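Local atomic coordinates of beta-N-acetylhexosaminidase (Beutenbergia cavernae, PDB entry 5BU9), a protein that probably hydrolyses terminal non-reducing N-acetyl-D-hexosamine residues from N-acetyl-beta-D-hexosaminides, as a member of glycosyl hydrolase family 3. Residues L5-R10 with A314-D319. Numbering follows the deposited sequence.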
loop_
_atom_site.group_PDB
_atom_site.type_symbol
_atom_site.label_atom_id
_atom_site.label_comp_id
_atom_site.label_asym_id
_atom_site.label_seq_id
_atom_site.Cartn_x
_atom_site.Cartn_y
_atom_site.Cartn_z
ATOM N N LEU A 5 12.823 -15.188 13.383
ATOM C CA LEU A 5 11.569 -14.874 14.021
ATOM C C LEU A 5 10.792 -16.161 14.295
ATOM O O LEU A 5 10.954 -17.143 13.581
ATOM C CB LEU A 5 10.773 -13.925 13.129
ATOM C CG LEU A 5 11.128 -12.451 13.267
ATOM C CD1 LEU A 5 12.614 -12.208 13.223
ATOM C CD2 LEU A 5 10.422 -11.673 12.160
ATOM N N SER A 6 9.978 -16.166 15.347
ATOM C CA SER A 6 9.034 -17.256 15.586
ATOM C C SER A 6 7.962 -17.223 14.496
ATOM O O SER A 6 7.815 -16.213 13.806
ATOM C CB SER A 6 8.375 -17.092 16.940
ATOM O OG SER A 6 7.648 -15.859 16.931
ATOM N N LEU A 7 7.199 -18.304 14.354
ATOM C CA LEU A 7 6.038 -18.292 13.455
ATOM C C LEU A 7 5.170 -17.049 13.658
ATOM O O LEU A 7 4.842 -16.379 12.690
ATOM C CB LEU A 7 5.173 -19.534 13.650
ATOM C CG LEU A 7 3.939 -19.493 12.758
ATOM C CD1 LEU A 7 4.340 -19.397 11.289
ATOM C CD2 LEU A 7 3.140 -20.745 13.000
ATOM N N GLU A 8 4.831 -16.747 14.920
ATOM C CA GLU A 8 3.940 -15.631 15.261
ATOM C C GLU A 8 4.529 -14.316 14.751
ATOM O O GLU A 8 3.838 -13.498 14.153
ATOM C CB GLU A 8 3.706 -15.545 16.783
ATOM C CG GLU A 8 2.765 -16.602 17.363
ATOM C CD GLU A 8 3.411 -17.983 17.492
ATOM O OE1 GLU A 8 2.653 -18.941 17.765
ATOM O OE2 GLU A 8 4.655 -18.126 17.322
ATOM N N GLN A 9 5.827 -14.136 14.977
ATOM C CA GLN A 9 6.502 -12.925 14.564
ATOM C C GLN A 9 6.591 -12.820 13.035
ATOM O O GLN A 9 6.488 -11.717 12.501
ATOM C CB GLN A 9 7.885 -12.863 15.198
ATOM C CG GLN A 9 7.843 -12.590 16.697
ATOM C CD GLN A 9 9.173 -12.865 17.337
ATOM O OE1 GLN A 9 9.961 -13.622 16.795
ATOM N NE2 GLN A 9 9.441 -12.247 18.486
ATOM N N ARG A 10 6.752 -13.940 12.327
ATOM C CA ARG A 10 6.806 -13.882 10.860
ATOM C C ARG A 10 5.445 -13.490 10.284
ATOM O O ARG A 10 5.357 -12.599 9.435
ATOM C CB ARG A 10 7.282 -15.216 10.268
ATOM C CG ARG A 10 8.715 -15.564 10.645
ATOM C CD ARG A 10 9.329 -16.667 9.771
ATOM N NE ARG A 10 8.585 -17.931 9.777
ATOM C CZ ARG A 10 8.708 -18.906 10.687
ATOM N NH1 ARG A 10 9.532 -18.792 11.711
ATOM N NH2 ARG A 10 7.994 -20.021 10.577
ATOM N N ALA A 314 -2.965 -19.498 12.980
ATOM C CA ALA A 314 -3.569 -20.813 13.180
ATOM C C ALA A 314 -3.562 -21.622 11.884
ATOM O O ALA A 314 -3.333 -22.835 11.908
ATOM C CB ALA A 314 -4.981 -20.685 13.723
ATOM N N LYS A 315 -3.772 -20.970 10.740
ATOM C CA LYS A 315 -3.791 -21.747 9.494
ATOM C C LYS A 315 -2.374 -22.222 9.094
ATOM O O LYS A 315 -2.231 -23.296 8.548
ATOM C CB LYS A 315 -4.430 -20.950 8.368
ATOM C CG LYS A 315 -4.553 -21.737 7.008
ATOM C CD LYS A 315 -5.173 -20.878 5.943
ATOM C CE LYS A 315 -5.181 -21.545 4.579
ATOM N NZ LYS A 315 -6.157 -22.633 4.482
ATOM N N ALA A 316 -1.353 -21.423 9.396
ATOM C CA ALA A 316 0.031 -21.806 9.171
ATOM C C ALA A 316 0.343 -23.028 10.011
ATOM O O ALA A 316 1.048 -23.900 9.559
ATOM C CB ALA A 316 0.993 -20.665 9.514
ATOM N N GLN A 317 -0.187 -23.097 11.229
ATOM C CA GLN A 317 0.105 -24.241 12.097
ATOM C C GLN A 317 -0.569 -25.570 11.627
ATOM O O GLN A 317 -0.037 -26.653 11.860
ATOM C CB GLN A 317 -0.301 -23.910 13.533
ATOM C CG GLN A 317 0.560 -22.842 14.215
ATOM C CD GLN A 317 -0.087 -22.310 15.509
ATOM O OE1 GLN A 317 -1.307 -22.406 15.700
ATOM N NE2 GLN A 317 0.729 -21.749 16.393
ATOM N N ALA A 318 -1.709 -25.449 10.933
ATOM C CA ALA A 318 -2.550 -26.565 10.470
ATOM C C ALA A 318 -2.316 -26.990 9.012
ATOM O O ALA A 318 -2.724 -28.075 8.603
ATOM C CB ALA A 318 -4.070 -26.194 10.638
ATOM N N ASP A 319 -1.708 -26.127 8.218
ATOM C CA ASP A 319 -1.731 -26.270 6.774
ATOM C C ASP A 319 -0.314 -25.988 6.211
ATOM O O ASP A 319 0.080 -24.827 6.038
ATOM C CB ASP A 319 -2.809 -25.301 6.217
ATOM C CG ASP A 319 -3.093 -25.457 4.708
ATOM O OD1 ASP A 319 -2.153 -25.565 3.904
ATOM O OD2 ASP A 319 -4.284 -25.408 4.315
#
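The first turn of helix 7-12 lies beside the last turn of helix 305-318, and the backbones come nearest at L7 and A316, whose CA atoms are 8.2 Å apart. L7 carries most of the contact: with CG anti to the backbone N (chi1 178°), its forked end reaches across to the other helix and straddles the methyl of A316. CD1 lies 4.0 Å from A316 CB and CD2 is 4.1 Å from the same carbon, while CD2 also packs at 3.5 Å against CG of Q317, the two side chains meeting at a slant. Beyond CG the Q317 chain is extended and carries its amide toward E8, which bends at chi2 to meet it nearly at a right angle. E8 OE1 stands 3.7 Å from Q317 NE2, with carboxylate and amide planes 72° apart; this is a polar approach rather than a hydrogen bond. At the start of helix 7-12, a capping box closes the turn: S6 OG accepts from Q9 N at 3.2 Å, and S6 N gives a bond to Q9 OE1 at 2.9 Å. L7 CA sits over one face of the R10 guanidinium, toward its rim, and R10 makes a salt bridge with D327 of helix 320-336. D319, just past the end of helix 305-318, is the N-cap of helix 320-336, its OD1 accepting from F322 N, while its OD2 forms a weak salt bridge with K315 NZ. The contact thus joins two helices at the periphery of the family 3 TIM-barrel domain through a small apolar patch with a polar margin, by van der Waals packing rather than directional bonds.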